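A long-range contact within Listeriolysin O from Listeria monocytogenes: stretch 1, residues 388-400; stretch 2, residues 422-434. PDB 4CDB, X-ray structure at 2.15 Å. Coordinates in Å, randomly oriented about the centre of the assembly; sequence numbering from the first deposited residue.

Stretch 1, residues 388-400: GYVAQFNISWDEV
Stretch 2, residues 422-434: KLAHFTSSIYLPG

The centre of this contact is a row of apolar side chains between two strands that face each other without sharing backbone hydrogen bonds. Strand 426-432 runs at 12° to the strand that includes Phe393 to Glu399, in the same N-to-C direction, and the axes approach no closer than 10.3 Å. That gap is too wide for sheet pairing and is filled by side chains. The CA register fixes the offset: Ile395 lies 9.3 Å from Ile430 and Trp397 8.9 Å from Leu432, CA to CA.

Alternation along the first strand sends CB of Phe393, Ile395 and Trp397 toward the second stretch, while Gln392 and Ser396 point away. Phe426 and Ile430 point toward the first stretch in return. Ile395 (phi/psi -120/125, chi1 m, chi2 t) and Ile430 (-95/124, also m, t) extend their long branches to meet end to end, Ile395 CD1 lying 3.6 Å from Ile430 CD1. Ile430 also brings its CG2 to 3.6 Å from Trp397 CH2, so this one branched side chain touches two neighbours on the facing strand.

Trp397 has an extended backbone (-164/169) and chi1 p with chi2 at 92°, and presents a broad apolar surface to the other strand. Leu432 (m, t) leaves its backbone sideways, but its end comes nearer: CD2 sits 3.5 Å from the centroid of the six-membered ring of Trp397 and 15° off the ring normal, a CH-pi contact over the face. The closest atom pair is Leu432 CD2 to Trp397 CE2, at 3.4 Å. Trp397, Ile430, Leu432 and Ile395 are all buried, as suits side chains that make these contacts with carbon alone.

Toward the N-terminal end of the strands, Phe393 (chi1 m, chi2 88°) meets Phe426 (chi1 t, chi2 73°) obliquely, with Phe393 CE1 4.1 Å from Phe426 CD2. The edge of the Phe393 ring also receives the aliphatic part of Lys422, whose CG is 4.3 Å from Phe393 CE1. Lys422 (m, m, t, t) can thus pack its methylenes here while its end leads away and NZ is hydrogen-bonded elsewhere in the structure.

The backbone link lies beyond this packing. Ala391 and Lys422 form a single antiparallel bridge, CA-CA 5.1 Å, with two hydrogen bonds: Ala391 N to Lys422 O at 3.0 Å and 170°, and Lys422 N to Ala391 O at 2.7 Å and 154°. The chain of stretch 2 therefore runs antiparallel at this pair, before the cis peptide preceding His425. Next to the bridge, Val390 CG2 (chi1 t) touches Leu423 CD2 at 3.6 Å, and a water bridges the backbones, donating to Tyr389 O at 2.8 Å and accepting from Ala424 N at 3.0 Å.

At the other end, Trp397 NE1 donates to Glu399 OE2 at 3.1 Å and 173°, within stretch 1. This satisfies the indole nitrogen and holds the carboxylate beside Pro433, whose CG lies 3.4 Å from Glu399 OE2. Altogether 553 Å² is buried.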

ATOM      1  N   GLY A 388     -16.121  54.676  24.877  1.00 40.03           N
ATOM      2  CA  GLY A 388     -16.987  55.650  25.516  1.00 35.44           C
ATOM      3  C   GLY A 388     -18.123  56.073  24.605  1.00 39.30           C
ATOM      4  O   GLY A 388     -18.315  57.260  24.346  1.00 40.95           O
ATOM      5  N   TYR A 389     -18.880  55.095  24.116  1.00 36.54           N
ATOM      6  CA  TYR A 389     -19.978  55.361  23.195  1.00 34.14           C
ATOM      7  C   TYR A 389     -20.985  54.215  23.140  1.00 34.82           C
ATOM      8  O   TYR A 389     -20.747  53.141  23.694  1.00 37.03           O
ATOM      9  CB  TYR A 389     -19.437  55.641  21.789  1.00 32.12           C
ATOM     10  CG  TYR A 389     -18.363  54.673  21.320  1.00 35.47           C
ATOM     11  CD1 TYR A 389     -18.663  53.343  21.048  1.00 33.52           C
ATOM     12  CD2 TYR A 389     -17.053  55.096  21.136  1.00 34.74           C
ATOM     13  CE1 TYR A 389     -17.689  52.459  20.614  1.00 31.64           C
ATOM     14  CE2 TYR A 389     -16.067  54.218  20.700  1.00 36.44           C
ATOM     15  CZ  TYR A 389     -16.392  52.900  20.441  1.00 37.30           C
ATOM     16  OH  TYR A 389     -15.423  52.021  20.009  1.00 34.96           O
ATOM     17  N   VAL A 390     -22.109  54.454  22.472  1.00 35.41           N
ATOM     18  CA  VAL A 390     -23.074  53.399  22.201  1.00 35.21           C
ATOM     19  C   VAL A 390     -22.652  52.675  20.929  1.00 33.47           C
ATOM     20  O   VAL A 390     -22.370  53.316  19.914  1.00 32.73           O
ATOM     21  CB  VAL A 390     -24.499  53.958  22.005  1.00 36.41           C
ATOM     22  CG1 VAL A 390     -25.467  52.828  21.707  1.00 37.70           C
ATOM     23  CG2 VAL A 390     -24.950  54.739  23.232  1.00 35.33           C
ATOM     24  N   ALA A 391     -22.597  51.349  20.982  1.00 32.54           N
ATOM     25  CA  ALA A 391     -22.175  50.566  19.826  1.00 31.04           C
ATOM     26  C   ALA A 391     -23.243  49.573  19.378  1.00 31.21           C
ATOM     27  O   ALA A 391     -24.033  49.087  20.188  1.00 32.61           O
ATOM     28  CB  ALA A 391     -20.879  49.835  20.134  1.00 27.79           C
ATOM     29  N   GLN A 392     -23.261  49.280  18.080  1.00 28.99           N
ATOM     30  CA  GLN A 392     -24.113  48.227  17.540  1.00 31.50           C
ATOM     31  C   GLN A 392     -23.299  47.326  16.625  1.00 31.12           C
ATOM     32  O   GLN A 392     -22.552  47.809  15.774  1.00 30.51           O
ATOM     33  CB  GLN A 392     -25.303  48.812  16.772  1.00 34.11           C
ATOM     34  CG  GLN A 392     -26.400  49.387  17.655  1.00 39.38           C
ATOM     35  CD  GLN A 392     -27.664  49.728  16.880  1.00 45.29           C
ATOM     36  OE1 GLN A 392     -27.834  49.312  15.734  1.00 46.61           O
ATOM     37  NE2 GLN A 392     -28.556  50.486  17.507  1.00 39.72           N
ATOM     38  N   PHE A 393     -23.447  46.017  16.803  1.00 29.92           N
ATOM     39  CA  PHE A 393     -22.711  45.050  16.001  1.00 29.53           C
ATOM     40  C   PHE A 393     -23.612  44.378  14.979  1.00 36.34           C
ATOM     41  O   PHE A 393     -24.820  44.250  15.180  1.00 40.21           O
ATOM     42  CB  PHE A 393     -22.076  43.982  16.894  1.00 28.64           C
ATOM     43  CG  PHE A 393     -21.130  44.533  17.916  1.00 35.85           C
ATOM     44  CD1 PHE A 393     -21.591  44.940  19.160  1.00 41.29           C
ATOM     45  CD2 PHE A 393     -19.777  44.647  17.637  1.00 36.22           C
ATOM     46  CE1 PHE A 393     -20.721  45.453  20.104  1.00 43.09           C
ATOM     47  CE2 PHE A 393     -18.903  45.159  18.579  1.00 40.04           C
ATOM     48  CZ  PHE A 393     -19.377  45.561  19.814  1.00 41.95           C
ATOM     49  N   ASN A 394     -23.012  43.957  13.873  1.00 35.65           N
ATOM     50  CA  ASN A 394     -23.695  43.103  12.918  1.00 41.84           C
ATOM     51  C   ASN A 394     -22.762  41.991  12.459  1.00 38.27           C
ATOM     52  O   ASN A 394     -21.870  42.211  11.638  1.00 35.33           O
ATOM     53  CB  ASN A 394     -24.210  43.905  11.724  1.00 41.46           C
ATOM     54  CG  ASN A 394     -25.177  43.112  10.873  1.00 49.66           C
ATOM     55  OD1 ASN A 394     -24.769  42.302  10.042  1.00 53.01           O
ATOM     56  ND2 ASN A 394     -26.470  43.334  11.084  1.00 51.33           N
ATOM     57  N   ILE A 395     -22.959  40.799  13.009  1.00 37.36           N
ATOM     58  CA  ILE A 395     -22.090  39.677  12.692  1.00 39.26           C
ATOM     59  C   ILE A 395     -22.891  38.533  12.080  1.00 37.12           C
ATOM     60  O   ILE A 395     -23.876  38.076  12.659  1.00 37.43           O
ATOM     61  CB  ILE A 395     -21.328  39.195  13.939  1.00 41.37           C
ATOM     62  CG1 ILE A 395     -20.551  40.360  14.556  1.00 44.79           C
ATOM     63  CG2 ILE A 395     -20.397  38.048  13.586  1.00 36.89           C
ATOM     64  CD1 ILE A 395     -19.741  39.991  15.769  1.00 46.83           C
ATOM     65  N   SER A 396     -22.467  38.089  10.900  1.00 35.36           N
ATOM     66  CA  SER A 396     -23.161  37.030  10.175  1.00 41.24           C
ATOM     67  C   SER A 396     -22.175  36.016   9.608  1.00 40.98           C
ATOM     68  O   SER A 396     -20.975  36.284   9.520  1.00 35.28           O
ATOM     69  CB  SER A 396     -24.007  37.621   9.045  1.00 44.72           C
ATOM     70  OG  SER A 396     -23.197  38.331   8.121  1.00 48.38           O
ATOM     71  N   TRP A 397     -22.693  34.850   9.228  1.00 39.47           N
ATOM     72  CA  TRP A 397     -21.882  33.791   8.633  1.00 40.69           C
ATOM     73  C   TRP A 397     -22.761  32.743   7.953  1.00 44.08           C
ATOM     74  O   TRP A 397     -23.982  32.738   8.123  1.00 41.71           O
ATOM     75  CB  TRP A 397     -20.998  33.125   9.692  1.00 36.87           C
ATOM     76  CG  TRP A 397     -21.773  32.422  10.764  1.00 40.82           C
ATOM     77  CD1 TRP A 397     -22.149  31.110  10.778  1.00 45.36           C
ATOM     78  CD2 TRP A 397     -22.270  32.995  11.979  1.00 41.58           C
ATOM     79  NE1 TRP A 397     -22.849  30.830  11.927  1.00 45.37           N
ATOM     80  CE2 TRP A 397     -22.938  31.970  12.680  1.00 41.83           C
ATOM     81  CE3 TRP A 397     -22.216  34.274  12.541  1.00 39.98           C
ATOM     82  CZ2 TRP A 397     -23.546  32.188  13.917  1.00 41.73           C
ATOM     83  CZ3 TRP A 397     -22.821  34.486  13.768  1.00 35.95           C
ATOM     84  CH2 TRP A 397     -23.478  33.449  14.441  1.00 38.91           C
ATOM     85  N   ASP A 398     -22.132  31.863   7.180  1.00 49.71           N
ATOM     86  CA  ASP A 398     -22.839  30.772   6.518  1.00 50.94           C
ATOM     87  C   ASP A 398     -22.455  29.433   7.134  1.00 51.73           C
ATOM     88  O   ASP A 398     -21.299  29.221   7.498  1.00 50.56           O
ATOM     89  CB  ASP A 398     -22.524  30.752   5.021  1.00 54.93           C
ATOM     90  CG  ASP A 398     -23.170  31.899   4.270  1.00 67.09           C
ATOM     91  OD1 ASP A 398     -24.330  32.237   4.583  1.00 71.15           O
ATOM     92  OD2 ASP A 398     -22.515  32.464   3.368  1.00 73.04           O
ATOM     93  N   GLU A 399     -23.429  28.536   7.253  1.00 56.21           N
ATOM     94  CA  GLU A 399     -23.169  27.171   7.700  1.00 57.66           C
ATOM     95  C   GLU A 399     -23.528  26.184   6.593  1.00 60.24           C
ATOM     96  O   GLU A 399     -24.664  26.152   6.120  1.00 60.72           O
ATOM     97  CB  GLU A 399     -23.944  26.859   8.982  1.00 58.81           C
ATOM     98  CG  GLU A 399     -23.503  27.683  10.182  1.00 62.99           C
ATOM     99  CD  GLU A 399     -24.237  27.307  11.454  1.00 67.78           C
ATOM    100  OE1 GLU A 399     -24.952  26.285  11.446  1.00 69.51           O
ATOM    101  OE2 GLU A 399     -24.100  28.037  12.458  1.00 69.17           O
ATOM    102  N   VAL A 400     -22.550  25.384   6.177  1.00 58.04           N
ATOM    103  CA  VAL A 400     -22.738  24.485   5.045  1.00 59.61           C
ATOM    104  C   VAL A 400     -23.004  23.046   5.478  1.00 55.54           C
ATOM    105  O   VAL A 400     -22.181  22.429   6.154  1.00 51.88           O
ATOM    106  CB  VAL A 400     -21.521  24.520   4.102  1.00 63.52           C
ATOM    107  CG1 VAL A 400     -21.644  23.445   3.033  1.00 64.90           C
ATOM    108  CG2 VAL A 400     -21.387  25.895   3.469  1.00 64.82           C
ATOM    109  N   LYS A 422     -25.295  48.611  22.538  1.00 29.98           N
ATOM    110  CA  LYS A 422     -24.524  48.063  23.645  1.00 34.77           C
ATOM    111  C   LYS A 422     -23.666  49.140  24.292  1.00 35.58           C
ATOM    112  O   LYS A 422     -23.027  49.931  23.599  1.00 33.46           O
ATOM    113  CB  LYS A 422     -23.625  46.927  23.155  1.00 37.70           C
ATOM    114  CG  LYS A 422     -24.359  45.784  22.465  1.00 34.36           C
ATOM    115  CD  LYS A 422     -25.293  45.059  23.424  1.00 39.46           C
ATOM    116  CE  LYS A 422     -25.963  43.866  22.751  1.00 41.25           C
ATOM    117  NZ  LYS A 422     -26.886  43.150  23.678  1.00 43.72           N
ATOM    118  N   LEU A 423     -23.657  49.164  25.621  1.00 37.14           N
ATOM    119  CA  LEU A 423     -22.808  50.087  26.367  1.00 38.45           C
ATOM    120  C   LEU A 423     -21.603  49.344  26.934  1.00 39.09           C
ATOM    121  O   LEU A 423     -21.677  48.147  27.211  1.00 37.91           O
ATOM    122  CB  LEU A 423     -23.589  50.734  27.515  1.00 39.81           C
ATOM    123  CG  LEU A 423     -24.792  51.613  27.175  1.00 44.26           C
ATOM    124  CD1 LEU A 423     -25.380  52.242  28.432  1.00 46.57           C
ATOM    125  CD2 LEU A 423     -24.389  52.686  26.186  1.00 42.83           C
ATOM    126  N   ALA A 424     -20.492  50.055  27.099  1.00 39.21           N
ATOM    127  CA  ALA A 424     -19.326  49.491  27.768  1.00 44.46           C
ATOM    128  C   ALA A 424     -19.670  49.323  29.243  1.00 45.52           C
ATOM    129  O   ALA A 424     -20.410  50.137  29.797  1.00 47.58           O
ATOM    130  CB  ALA A 424     -18.131  50.413  27.601  1.00 47.30           C
ATOM    131  N   HIS A 425     -19.147  48.281  29.891  1.00 46.71           N
ATOM    132  CA  HIS A 425     -18.230  47.324  29.284  1.00 49.02           C
ATOM    133  C   HIS A 425     -18.985  46.085  28.813  1.00 52.16           C
ATOM    134  O   HIS A 425     -19.616  45.394  29.613  1.00 60.17           O
ATOM    135  CB  HIS A 425     -17.146  46.938  30.294  1.00 53.90           C
ATOM    136  CG  HIS A 425     -16.113  46.003  29.749  1.00 59.52           C
ATOM    137  ND1 HIS A 425     -15.777  44.820  30.374  1.00 65.99           N
ATOM    138  CD2 HIS A 425     -15.335  46.077  28.643  1.00 60.05           C
ATOM    139  CE1 HIS A 425     -14.840  44.207  29.675  1.00 65.41           C
ATOM    140  NE2 HIS A 425     -14.554  44.946  28.619  1.00 64.32           N
ATOM    141  N   PHE A 426     -18.916  45.808  27.515  1.00 46.35           N
ATOM    142  CA  PHE A 426     -19.658  44.694  26.937  1.00 49.46           C
ATOM    143  C   PHE A 426     -18.739  43.576  26.447  1.00 47.25           C
ATOM    144  O   PHE A 426     -17.783  43.820  25.709  1.00 43.88           O
ATOM    145  CB  PHE A 426     -20.562  45.183  25.802  1.00 44.28           C
ATOM    146  CG  PHE A 426     -21.274  44.077  25.079  1.00 46.30           C
ATOM    147  CD1 PHE A 426     -22.335  43.412  25.674  1.00 47.51           C
ATOM    148  CD2 PHE A 426     -20.886  43.703  23.803  1.00 45.91           C
ATOM    149  CE1 PHE A 426     -22.993  42.390  25.011  1.00 46.86           C
ATOM    150  CE2 PHE A 426     -21.539  42.683  23.134  1.00 43.44           C
ATOM    151  CZ  PHE A 426     -22.594  42.025  23.739  1.00 43.77           C
ATOM    152  N   THR A 427     -19.035  42.353  26.875  1.00 46.98           N
ATOM    153  CA  THR A 427     -18.287  41.178  26.445  1.00 54.54           C
ATOM    154  C   THR A 427     -19.236  40.031  26.115  1.00 54.00           C
ATOM    155  O   THR A 427     -20.235  39.822  26.804  1.00 55.19           O
ATOM    156  CB  THR A 427     -17.288  40.705  27.519  1.00 59.44           C
ATOM    157  OG1 THR A 427     -17.970  40.537  28.769  1.00 64.88           O
ATOM    158  CG2 THR A 427     -16.164  41.712  27.689  1.00 59.41           C
ATOM    159  N   SER A 428     -18.915  39.295  25.056  1.00 48.56           N
ATOM    160  CA  SER A 428     -19.706  38.144  24.641  1.00 48.91           C
ATOM    161  C   SER A 428     -18.909  37.282  23.668  1.00 44.38           C
ATOM    162  O   SER A 428     -18.002  37.772  22.995  1.00 47.14           O
ATOM    163  CB  SER A 428     -21.019  38.593  23.996  1.00 54.23           C
ATOM    164  OG  SER A 428     -21.855  37.485  23.717  1.00 60.08           O
ATOM    165  N   SER A 429     -19.249  35.999  23.599  1.00 39.90           N
ATOM    166  CA  SER A 429     -18.572  35.080  22.689  1.00 41.51           C
ATOM    167  C   SER A 429     -19.563  34.373  21.773  1.00 43.96           C
ATOM    168  O   SER A 429     -20.548  33.794  22.235  1.00 48.94           O
ATOM    169  CB  SER A 429     -17.751  34.046  23.466  1.00 44.57           C
ATOM    170  OG  SER A 429     -16.605  34.634  24.058  1.00 50.04           O
ATOM    171  N   ILE A 430     -19.296  34.425  20.474  1.00 44.39           N
ATOM    172  CA  ILE A 430     -20.115  33.718  19.497  1.00 49.17           C
ATOM    173  C   ILE A 430     -19.491  32.358  19.190  1.00 46.56           C
ATOM    174  O   ILE A 430     -18.331  32.278  18.789  1.00 44.33           O
ATOM    175  CB  ILE A 430     -20.237  34.514  18.191  1.00 47.44           C
ATOM    176  CG1 ILE A 430     -20.682  35.946  18.483  1.00 45.41           C
ATOM    177  CG2 ILE A 430     -21.201  33.825  17.238  1.00 46.90           C
ATOM    178  CD1 ILE A 430     -20.726  36.826  17.257  1.00 42.00           C
ATOM    179  N   TYR A 431     -20.263  31.293  19.375  1.00 48.09           N
ATOM    180  CA  TYR A 431     -19.757  29.940  19.166  1.00 49.54           C
ATOM    181  C   TYR A 431     -20.064  29.444  17.757  1.00 48.82           C
ATOM    182  O   TYR A 431     -21.215  29.162  17.424  1.00 55.74           O
ATOM    183  CB  TYR A 431     -20.319  28.982  20.220  1.00 50.56           C
ATOM    184  CG  TYR A 431     -19.787  29.234  21.615  1.00 54.24           C
ATOM    185  CD1 TYR A 431     -20.308  30.251  22.407  1.00 55.61           C
ATOM    186  CD2 TYR A 431     -18.762  28.458  22.139  1.00 57.13           C
ATOM    187  CE1 TYR A 431     -19.823  30.487  23.681  1.00 54.70           C
ATOM    188  CE2 TYR A 431     -18.271  28.685  23.413  1.00 57.96           C
ATOM    189  CZ  TYR A 431     -18.804  29.700  24.179  1.00 59.04           C
ATOM    190  OH  TYR A 431     -18.313  29.924  25.445  1.00 64.84           O
ATOM    191  N   LEU A 432     -19.022  29.344  16.937  1.00 44.44           N
ATOM    192  CA  LEU A 432     -19.173  28.919  15.550  1.00 43.42           C
ATOM    193  C   LEU A 432     -18.844  27.439  15.378  1.00 46.28           C
ATOM    194  O   LEU A 432     -17.791  26.975  15.821  1.00 43.64           O
ATOM    195  CB  LEU A 432     -18.279  29.757  14.633  1.00 40.79           C
ATOM    196  CG  LEU A 432     -18.496  31.271  14.664  1.00 45.21           C
ATOM    197  CD1 LEU A 432     -17.549  31.967  13.700  1.00 43.48           C
ATOM    198  CD2 LEU A 432     -19.938  31.612  14.341  1.00 45.70           C
ATOM    199  N   PRO A 433     -19.751  26.693  14.730  1.00 50.32           N
ATOM    200  CA  PRO A 433     -19.513  25.281  14.414  1.00 48.21           C
ATOM    201  C   PRO A 433     -18.459  25.141  13.320  1.00 44.87           C
ATOM    202  O   PRO A 433     -18.119  26.135  12.675  1.00 42.78           O
ATOM    203  CB  PRO A 433     -20.875  24.805  13.904  1.00 47.49           C
ATOM    204  CG  PRO A 433     -21.525  26.034  13.365  1.00 50.91           C
ATOM    205  CD  PRO A 433     -21.067  27.155  14.256  1.00 48.41           C
ATOM    206  N   GLY A 434     -17.952  23.928  13.117  1.00 44.70           N
ATOM    207  CA  GLY A 434     -16.884  23.694  12.162  1.00 30.54           C
ATOM    208  C   GLY A 434     -17.257  24.000  10.724  1.00 34.05           C
ATOM    209  O   GLY A 434     -16.413  24.423   9.932  1.00 35.19           O
TER
HETATM  210  O   HOH W   1     -20.461  52.991  26.522  1.00 46.77           O